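Local atomic coordinates of LEOA (PDB entry 4AUR), a protein that is a bacterial dynamin-like GTPase from enterotoxigenic Escherichia coli that probably binds and hydrolyses GTP and may be connected with LT toxin. Residues Gly23-Leu28 with Asp280-Arg285; Gly29-Asn34 with Arg416-Ala421; Ala463-Lys468 with Glu493-Glu498. One frame throughout, in Å; residues are numbered along the deposited sequence.

Contact 1: residues Gly23-Leu28 with Asp280-Arg285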
ATOM      1  N   GLY A  23       9.329  19.675   4.374  1.00 22.66           N
ATOM      2  CA  GLY A  23       9.914  18.379   4.670  1.00 22.60           C
ATOM      3  C   GLY A  23       9.388  17.329   3.726  1.00 22.91           C
ATOM      4  O   GLY A  23      10.103  16.418   3.346  1.00 23.16           O
HETATM    5  N   MSE A  24       8.132  17.459   3.336  1.00 23.43           N
HETATM    6  CA  MSE A  24       7.508  16.472   2.486  1.00 24.13           C
HETATM    7  C   MSE A  24       8.104  16.642   1.133  1.00 24.49           C
HETATM    8  O   MSE A  24       8.316  15.649   0.440  1.00 25.00           O
HETATM    9  CB  MSE A  24       5.993  16.634   2.474  1.00 25.41           C
HETATM   10  CG  MSE A  24       5.386  16.100   3.750  1.00 26.44           C
HETATM   11 SE   MSE A  24       3.420  16.115   3.542  0.90 33.21          SE
HETATM   12  CE  MSE A  24       2.864  17.418   4.897  1.00 28.13           C
ATOM     13  N   LEU A  25       8.417  17.889   0.746  1.00 24.19           N
ATOM     14  CA  LEU A  25       9.036  18.161  -0.567  1.00 23.72           C
ATOM     15  C   LEU A  25      10.434  17.614  -0.710  1.00 23.77           C
ATOM     16  O   LEU A  25      10.802  17.109  -1.759  1.00 22.88           O
ATOM     17  CB  LEU A  25       9.102  19.644  -0.821  1.00 24.59           C
ATOM     18  CG  LEU A  25       7.752  20.239  -1.203  1.00 25.73           C
ATOM     19  CD1 LEU A  25       7.693  21.729  -0.898  1.00 25.58           C
ATOM     20  CD2 LEU A  25       7.448  19.978  -2.668  1.00 24.86           C
ATOM     21  N   GLU A  26      11.230  17.747   0.341  1.00 24.55           N
ATOM     22  CA  GLU A  26      12.565  17.166   0.356  1.00 25.40           C
ATOM     23  C   GLU A  26      12.545  15.651   0.086  1.00 26.28           C
ATOM     24  O   GLU A  26      13.474  15.125  -0.515  1.00 27.86           O
ATOM     25  CB  GLU A  26      13.246  17.412   1.704  1.00 25.92           C
ATOM     26  CG  GLU A  26      13.617  18.853   1.992  1.00 25.91           C
ATOM     27  CD  GLU A  26      14.375  19.013   3.305  1.00 27.11           C
ATOM     28  OE1 GLU A  26      14.094  18.274   4.280  1.00 26.23           O
ATOM     29  OE2 GLU A  26      15.262  19.903   3.363  1.00 29.08           O
HETATM   30  N   MSE A  27      11.510  14.954   0.550  1.00 25.39           N
HETATM   31  CA  MSE A  27      11.435  13.508   0.397  1.00 24.21           C
HETATM   32  C   MSE A  27      11.024  13.153  -0.997  1.00 24.51           C
HETATM   33  O   MSE A  27      11.600  12.246  -1.567  1.00 25.99           O
HETATM   34  CB  MSE A  27      10.482  12.901   1.395  1.00 23.84           C
HETATM   35  CG  MSE A  27      11.022  13.101   2.790  1.00 25.18           C
HETATM   36 SE   MSE A  27      12.599  11.987   3.160  0.98 30.28          SE
HETATM   37  CE  MSE A  27      14.075  13.192   2.655  1.00 30.78           C
ATOM     38  N   LEU A  28      10.052  13.852  -1.571  1.00 23.74           N
ATOM     39  CA  LEU A  28       9.735  13.669  -2.995  1.00 24.30           C
ATOM     40  C   LEU A  28      10.976  13.892  -3.851  1.00 25.72           C
ATOM     41  O   LEU A  28      11.292  13.102  -4.735  1.00 26.88           O
ATOM     42  CB  LEU A  28       8.641  14.634  -3.458  1.00 23.50           C
ATOM     43  CG  LEU A  28       7.288  14.519  -2.762  1.00 22.87           C
ATOM     44  CD1 LEU A  28       6.313  15.506  -3.325  1.00 22.58           C
ATOM     45  CD2 LEU A  28       6.701  13.124  -2.887  1.00 23.47           C
ATOM     46  N   ASP A 280      -2.107  21.052  -1.445  1.00 32.96           N
ATOM     47  CA  ASP A 280      -3.082  20.043  -1.862  1.00 33.84           C
ATOM     48  C   ASP A 280      -2.402  19.100  -2.824  1.00 29.58           C
ATOM     49  O   ASP A 280      -2.632  17.913  -2.774  1.00 30.45           O
ATOM     50  CB  ASP A 280      -4.355  20.647  -2.510  1.00 38.54           C
ATOM     51  CG  ASP A 280      -5.317  21.322  -1.480  1.00 46.64           C
ATOM     52  OD1 ASP A 280      -5.220  21.081  -0.236  1.00 48.91           O
ATOM     53  OD2 ASP A 280      -6.176  22.125  -1.936  1.00 55.06           O
ATOM     54  N   ILE A 281      -1.567  19.627  -3.701  1.00 27.23           N
ATOM     55  CA  ILE A 281      -0.858  18.787  -4.660  1.00 27.03           C
ATOM     56  C   ILE A 281       0.157  17.876  -3.977  1.00 26.02           C
ATOM     57  O   ILE A 281       0.251  16.704  -4.302  1.00 26.15           O
ATOM     58  CB  ILE A 281      -0.166  19.623  -5.762  1.00 26.53           C
ATOM     59  CG1 ILE A 281      -1.203  20.190  -6.727  1.00 27.08           C
ATOM     60  CG2 ILE A 281       0.802  18.785  -6.571  1.00 26.21           C
ATOM     61  CD1 ILE A 281      -0.685  21.377  -7.530  1.00 28.64           C
ATOM     62  N   VAL A 282       0.915  18.405  -3.036  1.00 24.61           N
ATOM     63  CA  VAL A 282       1.927  17.603  -2.370  1.00 24.20           C
ATOM     64  C   VAL A 282       1.322  16.510  -1.543  1.00 24.25           C
ATOM     65  O   VAL A 282       1.765  15.394  -1.608  1.00 26.31           O
ATOM     66  CB  VAL A 282       2.826  18.464  -1.490  1.00 24.04           C
ATOM     67  CG1 VAL A 282       3.583  17.631  -0.510  1.00 24.72           C
ATOM     68  CG2 VAL A 282       3.816  19.211  -2.351  1.00 24.86           C
ATOM     69  N   ILE A 283       0.299  16.820  -0.768  1.00 25.92           N
ATOM     70  CA  ILE A 283      -0.363  15.802   0.028  1.00 26.14           C
ATOM     71  C   ILE A 283      -1.016  14.780  -0.881  1.00 26.46           C
ATOM     72  O   ILE A 283      -1.039  13.607  -0.565  1.00 27.85           O
ATOM     73  CB  ILE A 283      -1.379  16.413   0.990  1.00 25.77           C
ATOM     74  CG1 ILE A 283      -0.650  17.248   2.041  1.00 25.71           C
ATOM     75  CG2 ILE A 283      -2.178  15.347   1.707  1.00 25.74           C
ATOM     76  CD1 ILE A 283      -1.573  17.897   3.043  1.00 24.27           C
ATOM     77  N   GLN A 284      -1.508  15.203  -2.023  1.00 27.70           N
ATOM     78  CA  GLN A 284      -2.018  14.234  -2.998  1.00 32.79           C
ATOM     79  C   GLN A 284      -0.962  13.251  -3.510  1.00 29.22           C
ATOM     80  O   GLN A 284      -1.248  12.109  -3.708  1.00 29.14           O
ATOM     81  CB  GLN A 284      -2.637  14.925  -4.207  1.00 38.11           C
ATOM     82  CG  GLN A 284      -4.109  15.281  -4.080  1.00 43.14           C
ATOM     83  CD  GLN A 284      -4.649  15.873  -5.387  1.00 51.17           C
ATOM     84  OE1 GLN A 284      -4.381  15.344  -6.490  1.00 47.09           O
ATOM     85  NE2 GLN A 284      -5.395  16.987  -5.276  1.00 51.06           N
ATOM     86  N   ARG A 285       0.248  13.707  -3.741  1.00 29.89           N
ATOM     87  CA  ARG A 285       1.253  12.878  -4.364  1.00 29.98           C
ATOM     88  C   ARG A 285       1.782  11.927  -3.324  1.00 28.86           C
ATOM     89  O   ARG A 285       2.249  10.865  -3.660  1.00 32.23           O
ATOM     90  CB  ARG A 285       2.355  13.750  -4.964  1.00 31.21           C
ATOM     91  CG  ARG A 285       3.438  13.028  -5.749  1.00 36.21           C
ATOM     92  CD  ARG A 285       2.960  12.344  -7.024  1.00 39.23           C
ATOM     93  NE  ARG A 285       4.036  11.551  -7.628  1.00 40.36           N
ATOM     94  CZ  ARG A 285       4.849  11.958  -8.612  1.00 43.75           C
ATOM     95  NH1 ARG A 285       4.733  13.164  -9.154  1.00 47.42           N
ATOM     96  NH2 ARG A 285       5.803  11.144  -9.077  1.00 45.79           N
TER

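Contact 2: residues Gly29-Asn34 with Arg416-Ala421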
ATOM      1  N   GLY A  29      11.694  14.972  -3.588  1.00 27.73           N
ATOM      2  CA  GLY A  29      12.929  15.236  -4.313  1.00 28.65           C
ATOM      3  C   GLY A  29      13.807  14.013  -4.205  1.00 28.53           C
ATOM      4  O   GLY A  29      14.419  13.580  -5.175  1.00 29.34           O
ATOM      5  N   GLU A  30      13.831  13.424  -3.024  1.00 28.65           N
ATOM      6  CA  GLU A  30      14.674  12.284  -2.797  1.00 31.05           C
ATOM      7  C   GLU A  30      14.273  11.060  -3.625  1.00 30.53           C
ATOM      8  O   GLU A  30      15.118  10.235  -3.911  1.00 30.59           O
ATOM      9  CB  GLU A  30      14.690  11.953  -1.321  1.00 32.66           C
ATOM     10  CG  GLU A  30      15.764  10.960  -0.914  1.00 37.07           C
ATOM     11  CD  GLU A  30      17.172  11.507  -0.986  1.00 38.96           C
ATOM     12  OE1 GLU A  30      17.408  12.644  -0.507  1.00 38.77           O
ATOM     13  OE2 GLU A  30      18.034  10.763  -1.511  1.00 40.81           O
HETATM   14  N   MSE A  31      13.011  10.957  -4.034  1.00 28.43           N
HETATM   15  CA  MSE A  31      12.570   9.847  -4.874  1.00 27.14           C
HETATM   16  C   MSE A  31      12.470  10.307  -6.313  1.00 28.40           C
HETATM   17  O   MSE A  31      11.806   9.691  -7.143  1.00 27.11           O
HETATM   18  CB  MSE A  31      11.336   9.160  -4.274  1.00 27.81           C
HETATM   19  CG  MSE A  31      10.167  10.069  -4.010  1.00 29.15           C
HETATM   20 SE   MSE A  31       8.815   9.296  -2.790  0.93 33.29          SE
HETATM   21  CE  MSE A  31       7.931   8.359  -4.261  1.00 29.19           C
ATOM     22  N   GLY A  32      13.205  11.374  -6.640  1.00 28.93           N
ATOM     23  CA  GLY A  32      13.441  11.781  -8.016  1.00 26.18           C
ATOM     24  C   GLY A  32      12.279  12.511  -8.632  1.00 26.28           C
ATOM     25  O   GLY A  32      12.161  12.578  -9.835  1.00 26.56           O
ATOM     26  N   ILE A  33      11.429  13.079  -7.802  1.00 27.98           N
ATOM     27  CA  ILE A  33      10.260  13.801  -8.269  1.00 30.53           C
ATOM     28  C   ILE A  33      10.575  15.278  -8.359  1.00 32.67           C
ATOM     29  O   ILE A  33      11.512  15.737  -7.709  1.00 32.52           O
ATOM     30  CB  ILE A  33       9.084  13.525  -7.330  1.00 31.29           C
ATOM     31  CG1 ILE A  33       8.825  12.008  -7.329  1.00 29.71           C
ATOM     32  CG2 ILE A  33       7.866  14.343  -7.731  1.00 32.29           C
ATOM     33  CD1 ILE A  33       7.598  11.551  -6.604  1.00 30.50           C
ATOM     34  N   ASN A  34       9.797  15.987  -9.191  1.00 39.06           N
ATOM     35  CA  ASN A  34      10.066  17.382  -9.668  1.00 41.60           C
ATOM     36  C   ASN A  34      10.600  18.416  -8.668  1.00 39.36           C
ATOM     37  O   ASN A  34      11.792  18.741  -8.695  1.00 39.43           O
ATOM     38  CB  ASN A  34       8.805  17.969 -10.364  1.00 44.89           C
ATOM     39  CG  ASN A  34       9.063  19.348 -11.017  1.00 47.27           C
ATOM     40  OD1 ASN A  34      10.206  19.833 -11.069  1.00 48.13           O
ATOM     41  ND2 ASN A  34       7.996  19.983 -11.514  1.00 44.72           N
ATOM     42  N   ARG A 416       4.226   4.978 -11.270  1.00 26.53           N
ATOM     43  CA  ARG A 416       4.763   6.256 -11.719  1.00 28.43           C
ATOM     44  C   ARG A 416       4.809   7.291 -10.601  1.00 26.43           C
ATOM     45  O   ARG A 416       5.660   8.168 -10.631  1.00 26.06           O
ATOM     46  CB  ARG A 416       4.009   6.793 -12.929  1.00 30.99           C
ATOM     47  CG  ARG A 416       4.214   5.935 -14.170  1.00 31.06           C
ATOM     48  CD  ARG A 416       3.490   6.504 -15.370  1.00 32.32           C
ATOM     49  NE  ARG A 416       4.367   6.385 -16.512  1.00 34.56           N
ATOM     50  CZ  ARG A 416       5.211   7.321 -16.946  1.00 35.68           C
ATOM     51  NH1 ARG A 416       5.306   8.541 -16.409  1.00 34.17           N
ATOM     52  NH2 ARG A 416       5.979   7.020 -17.972  1.00 39.10           N
ATOM     53  N   SER A 417       3.937   7.155  -9.602  1.00 25.04           N
ATOM     54  CA  SER A 417       3.942   8.071  -8.458  1.00 24.29           C
ATOM     55  C   SER A 417       5.137   7.884  -7.581  1.00 22.93           C
ATOM     56  O   SER A 417       5.382   8.720  -6.742  1.00 23.21           O
ATOM     57  CB  SER A 417       2.717   7.884  -7.592  1.00 23.25           C
ATOM     58  OG  SER A 417       2.377   6.537  -7.621  1.00 26.25           O
ATOM     59  N   LEU A 418       5.857   6.783  -7.759  1.00 21.51           N
ATOM     60  CA  LEU A 418       7.030   6.489  -6.962  1.00 20.06           C
ATOM     61  C   LEU A 418       8.268   7.164  -7.498  1.00 19.65           C
ATOM     62  O   LEU A 418       9.340   6.943  -7.005  1.00 20.70           O
ATOM     63  CB  LEU A 418       7.236   4.980  -6.877  1.00 19.39           C
ATOM     64  CG  LEU A 418       6.634   4.206  -5.705  1.00 19.16           C
ATOM     65  CD1 LEU A 418       5.638   4.988  -4.879  1.00 20.15           C
ATOM     66  CD2 LEU A 418       5.995   2.921  -6.152  1.00 18.13           C
ATOM     67  N   GLY A 419       8.140   7.961  -8.540  1.00 20.87           N
ATOM     68  CA  GLY A 419       9.259   8.772  -9.011  1.00 21.08           C
ATOM     69  C   GLY A 419      10.240   8.244 -10.044  1.00 21.82           C
ATOM     70  O   GLY A 419       9.864   7.617 -11.020  1.00 21.47           O
ATOM     71  N   GLY A 420      11.521   8.531  -9.827  1.00 23.20           N
ATOM     72  CA  GLY A 420      12.517   8.514 -10.907  1.00 22.44           C
ATOM     73  C   GLY A 420      12.788   7.176 -11.588  1.00 22.38           C
ATOM     74  O   GLY A 420      12.932   7.092 -12.827  1.00 21.05           O
ATOM     75  N   ALA A 421      12.863   6.128 -10.787  1.00 21.60           N
ATOM     76  CA  ALA A 421      13.159   4.802 -11.324  1.00 21.66           C
ATOM     77  C   ALA A 421      12.022   4.180 -12.132  1.00 21.03           C
ATOM     78  O   ALA A 421      12.257   3.162 -12.753  1.00 22.50           O
ATOM     79  CB  ALA A 421      13.570   3.854 -10.199  1.00 21.59           C
TER

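Contact 3: residues Ala463-Lys468 with Glu493-Glu498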
ATOM      1  N   ALA A 463      27.298 -70.436 -23.157  1.00 64.95           N
ATOM      2  CA  ALA A 463      28.436 -71.162 -23.699  1.00 70.77           C
ATOM      3  C   ALA A 463      27.960 -72.516 -24.220  1.00 76.22           C
ATOM      4  O   ALA A 463      27.050 -73.116 -23.638  1.00 80.24           O
ATOM      5  CB  ALA A 463      29.502 -71.346 -22.633  1.00 70.69           C
ATOM      6  N   GLY A 464      28.551 -72.985 -25.321  1.00 80.57           N
ATOM      7  CA  GLY A 464      28.238 -74.321 -25.847  1.00 80.89           C
ATOM      8  C   GLY A 464      28.329 -75.394 -24.763  1.00 78.85           C
ATOM      9  O   GLY A 464      27.448 -76.252 -24.647  1.00 76.50           O
ATOM     10  N   SER A 465      29.397 -75.320 -23.966  1.00 75.96           N
ATOM     11  CA  SER A 465      29.631 -76.223 -22.831  1.00 74.43           C
ATOM     12  C   SER A 465      28.481 -76.247 -21.830  1.00 68.86           C
ATOM     13  O   SER A 465      28.202 -77.285 -21.238  1.00 66.41           O
ATOM     14  CB  SER A 465      30.926 -75.819 -22.097  1.00 78.41           C
ATOM     15  OG  SER A 465      31.083 -76.515 -20.867  1.00 76.18           O
ATOM     16  N   ILE A 466      27.835 -75.101 -21.639  1.00 65.77           N
ATOM     17  CA  ILE A 466      26.744 -74.957 -20.669  1.00 64.16           C
ATOM     18  C   ILE A 466      25.359 -75.107 -21.328  1.00 61.02           C
ATOM     19  O   ILE A 466      24.363 -75.379 -20.657  1.00 58.67           O
ATOM     20  CB  ILE A 466      26.898 -73.618 -19.911  1.00 66.16           C
ATOM     21  CG1 ILE A 466      28.253 -73.607 -19.175  1.00 67.82           C
ATOM     22  CG2 ILE A 466      25.761 -73.409 -18.920  1.00 66.05           C
ATOM     23  CD1 ILE A 466      28.745 -72.242 -18.743  1.00 66.71           C
ATOM     24  N   ALA A 467      25.308 -74.975 -22.648  1.00 59.01           N
ATOM     25  CA  ALA A 467      24.069 -75.164 -23.390  1.00 62.54           C
ATOM     26  C   ALA A 467      23.549 -76.609 -23.368  1.00 61.45           C
ATOM     27  O   ALA A 467      22.358 -76.841 -23.589  1.00 60.44           O
ATOM     28  CB  ALA A 467      24.261 -74.709 -24.829  1.00 68.30           C
ATOM     29  N   LYS A 468      24.440 -77.569 -23.122  1.00 60.48           N
ATOM     30  CA  LYS A 468      24.092 -79.001 -23.161  1.00 57.18           C
ATOM     31  C   LYS A 468      23.383 -79.495 -21.900  1.00 53.54           C
ATOM     32  O   LYS A 468      22.814 -80.584 -21.908  1.00 50.10           O
ATOM     33  CB  LYS A 468      25.350 -79.843 -23.386  1.00 60.68           C
ATOM     34  CG  LYS A 468      26.275 -79.916 -22.173  1.00 64.47           C
ATOM     35  CD  LYS A 468      27.716 -80.172 -22.589  1.00 68.78           C
ATOM     36  CE  LYS A 468      28.617 -80.420 -21.390  1.00 70.75           C
ATOM     37  NZ  LYS A 468      30.054 -80.248 -21.748  1.00 73.76           N
ATOM     38  N   GLU A 493      30.108 -82.900 -10.676  1.00 82.74           N
ATOM     39  CA  GLU A 493      29.923 -81.874  -9.656  1.00 81.01           C
ATOM     40  C   GLU A 493      30.819 -80.673  -9.928  1.00 77.24           C
ATOM     41  O   GLU A 493      30.567 -79.586  -9.405  1.00 74.01           O
ATOM     42  CB  GLU A 493      30.197 -82.432  -8.258  1.00 87.79           C
ATOM     43  CG  GLU A 493      29.165 -83.450  -7.796  1.00 96.95           C
ATOM     44  CD  GLU A 493      29.682 -84.357  -6.689  1.00106.09           C
ATOM     45  OE1 GLU A 493      30.446 -83.878  -5.818  1.00112.96           O
ATOM     46  OE2 GLU A 493      29.320 -85.555  -6.689  1.00108.84           O
ATOM     47  N   GLN A 494      31.860 -80.868 -10.740  1.00 74.29           N
ATOM     48  CA  GLN A 494      32.698 -79.757 -11.204  1.00 73.75           C
ATOM     49  C   GLN A 494      32.055 -79.076 -12.386  1.00 67.53           C
ATOM     50  O   GLN A 494      32.152 -77.860 -12.544  1.00 72.80           O
ATOM     51  CB  GLN A 494      34.100 -80.235 -11.610  1.00 77.64           C
ATOM     52  CG  GLN A 494      35.115 -79.111 -11.816  1.00 79.13           C
ATOM     53  CD  GLN A 494      35.325 -78.240 -10.574  1.00 80.60           C
ATOM     54  OE1 GLN A 494      35.761 -77.093 -10.681  1.00 78.52           O
ATOM     55  NE2 GLN A 494      35.019 -78.784  -9.392  1.00 76.43           N
ATOM     56  N   GLU A 495      31.414 -79.867 -13.229  1.00 61.72           N
ATOM     57  CA  GLU A 495      30.678 -79.329 -14.363  1.00 58.51           C
ATOM     58  C   GLU A 495      29.521 -78.436 -13.866  1.00 57.84           C
ATOM     59  O   GLU A 495      29.263 -77.362 -14.425  1.00 55.56           O
ATOM     60  CB  GLU A 495      30.177 -80.478 -15.231  1.00 56.20           C
ATOM     61  CG  GLU A 495      29.720 -80.073 -16.613  1.00 56.14           C
ATOM     62  CD  GLU A 495      30.807 -80.027 -17.665  1.00 55.21           C
ATOM     63  OE1 GLU A 495      32.002 -80.133 -17.325  1.00 61.53           O
ATOM     64  OE2 GLU A 495      30.445 -79.885 -18.852  1.00 52.01           O
ATOM     65  N   LEU A 496      28.856 -78.875 -12.799  1.00 56.73           N
ATOM     66  CA  LEU A 496      27.861 -78.051 -12.102  1.00 56.77           C
ATOM     67  C   LEU A 496      28.439 -76.716 -11.608  1.00 59.37           C
ATOM     68  O   LEU A 496      27.816 -75.675 -11.776  1.00 59.97           O
ATOM     69  CB  LEU A 496      27.263 -78.824 -10.914  1.00 53.34           C
ATOM     70  CG  LEU A 496      26.168 -78.206 -10.033  1.00 49.18           C
ATOM     71  CD1 LEU A 496      24.878 -77.969 -10.794  1.00 49.68           C
ATOM     72  CD2 LEU A 496      25.881 -79.112  -8.847  1.00 50.34           C
ATOM     73  N   LYS A 497      29.623 -76.743 -11.007  1.00 62.80           N
ATOM     74  CA  LYS A 497      30.203 -75.528 -10.432  1.00 66.13           C
ATOM     75  C   LYS A 497      30.423 -74.438 -11.476  1.00 64.18           C
ATOM     76  O   LYS A 497      30.149 -73.272 -11.220  1.00 64.47           O
ATOM     77  CB  LYS A 497      31.534 -75.831  -9.737  1.00 71.83           C
ATOM     78  CG  LYS A 497      32.036 -74.733  -8.806  1.00 76.04           C
ATOM     79  CD  LYS A 497      31.040 -74.387  -7.698  1.00 81.17           C
ATOM     80  CE  LYS A 497      30.545 -75.620  -6.941  1.00 82.91           C
ATOM     81  NZ  LYS A 497      29.746 -75.276  -5.728  1.00 82.09           N
ATOM     82  N   GLU A 498      30.912 -74.815 -12.649  1.00 62.55           N
ATOM     83  CA  GLU A 498      31.216 -73.826 -13.670  1.00 65.97           C
ATOM     84  C   GLU A 498      29.958 -73.350 -14.402  1.00 60.26           C
ATOM     85  O   GLU A 498      29.991 -72.349 -15.109  1.00 61.16           O
ATOM     86  CB  GLU A 498      32.300 -74.338 -14.644  1.00 73.54           C
ATOM     87  CG  GLU A 498      31.924 -75.514 -15.542  1.00 78.46           C
ATOM     88  CD  GLU A 498      33.062 -75.931 -16.487  1.00 85.68           C
ATOM     89  OE1 GLU A 498      34.238 -75.930 -16.048  1.00 84.66           O
ATOM     90  OE2 GLU A 498      32.781 -76.267 -17.669  1.00 76.21           O
TER

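Contact 1: residues Gly23-Leu28 with Asp280-Arg285
Val-282 of helix 275-343 points at helix 3-30 and divides its two methyls among three residues there. Its CG1 faces CB of Met-24, a selenomethionine, at 4.0 Å, and lies 4.5 Å from CD1 of Leu-28. CG2 meets CD2 of Leu-25 at 3.7 Å, the two side chains crossing at about a right angle. The valine torsion sets this division: CG1 is anti to the backbone N (chi1 163°), while CG2 stands anti to the carbonyl carbon. Two weaker touches lie beside the valine. The SE atom of Met-24 approaches CG1 of Ile-283 at 4.5 Å, although the CB of that isoleucine points away from helix 3-30. At the far end, CD2 of Leu-28 touches CG of Arg-285 at 4.3 Å. The segment axes run 10.5 Å apart at closest approach and cross at 51°, consistent with the few touching residues, and Val-282 sits at their middle. Further out, Leu-25 is backed by Leu-39 and Val-42 of helix 38-51, and Met-24 packs on Leu-566 and Met-567 of helix 547-567. Helix 3-30 is thereby packed between the next helix, 38-51, and helices 275-343 and 547-567 from much later in the chain, consistent with the helical bundle of a dynamin-like protein close to its GTPase domain. The guanidinium of Arg-285 is held elsewhere: NE bonds to the carbonyl O of Ser-417. Across the interface itself the chemistry is almost purely aliphatic. Met-24, Leu-25, Leu-28 and Val-282 are all buried, so the two helices are held here by exclusion of water and shape rather than by directional bonds, while the polar end of Arg-285 is turned to Ser-417.

Contact 2: residues Gly29-Asn34 with Arg416-Ala421
Met-31, a selenomethionine just past the end of helix 3-30, touches the turn at Leu-418 with CB and with its terminal CE. CB lies 4.0 Å from the carbonyl O of Leu-418. CG takes the crowded position between backbone N and carbonyl carbon (chi1 56°), and a bend at chi3 carries CE to the turn. There CE comes to rest over the backbone of 416-421, 3.4 Å from Leu-418 O and 3.6 Å from Ser-417 O, with Leu-418 CD1 beside it at 4.1 Å. Leu-556 and Ala-289 also touch this side chain, from helices 547-567 and 275-343. The carbonyl of Met-31 joins the same turn: Gly-420 N donates to its O at 2.9 Å (158° at the hydrogen), tilted 21° from the carbonyl plane. Gly-419, with no side chain, brings CA to 3.3 Å of that O in a CA-H...O contact. Ile-33 adds CG1, 3.7 Å from Gly-419 CA. The helix ends in a Schellman motif: Gly-32, at positive phi, is the C-prime residue, and Ile-33 N and Gly-32 N bond back to Leu-28 O and Gly-29 O, respectively.

Contact 3: residues Ala463-Lys468 with Glu493-Glu498
Lys-468 and Glu-495 form the firm part of this surface contact, a salt bridge in which NZ donates to OE2 at 2.9 Å. The two side chains cross at about a right angle, and the ammonium meets the oxygen nearly in line with its C-O bond. The lysine leaves the backbone with CG between N and the carbonyl carbon (chi1 73°) and runs extended from there. The glutamate starts with CG anti to the backbone N and then turns at chi2 (87°), which carries CD, and with it the carboxylate, round toward the lysine. Both charged groups have second partners: NZ also bonds to Tyr-487 OH, and OE2 receives a weak hydrogen bond from Trp-469 NE1. The bridge is therefore built into a small polar cluster and is not a lone ion pair.

The rest is looser. Ser-465 OG faces two carboxylates, 3.6 Å from OE2 of Glu-498 and 4.0 Å from OE2 of Glu-495, too long for a bond to either. Glu-498 is exposed, and its OE2 lies 6.3 Å from Lys-468 NZ, so any attraction between them would act only at a distance. Next in sequence, Ile-466 brings CD1 to 3.8 Å from the backbone O of Glu-498, the one apolar tip that reaches the 493-498 segment. The turn carrying these residues is a short, weakly bonded helix in which Ala-463 O accepts from both Ile-466 N and Ala-467 N. Opposite it, the helix is kinked where the N atoms of Gln-494 and Glu-495 lack a bond to the preceding turn. Leu-496 touches Leu-348 in the loop between helices 275-343 and 351-359. Ile-466 continues onto Val-499 and Ser-502, and the short helix 464-467 thus rests against the early turns of helix 489-518.

Overall arrangement
Contacts 1 and 2 are neighbours, their centres about 11 Å apart, and share helix 3-30: contact 1 uses its last turns and contact 2 the loop that follows it. Their segments alternate along the chain. Through them the N-terminal helix and its end meet helix 275-343 and then the loop before helix 430-447. Contact 3 follows both in sequence and lies far off, its centre about 97 Å from that of contact 1 and about 89 Å from that of contact 2, without touching either. Helix 275-343 spans much of this length. The first two contacts thus tie the N-terminal helix into the long helical part, while the third closes a turn at its distant end, as suits an elongated dynamin-like protein.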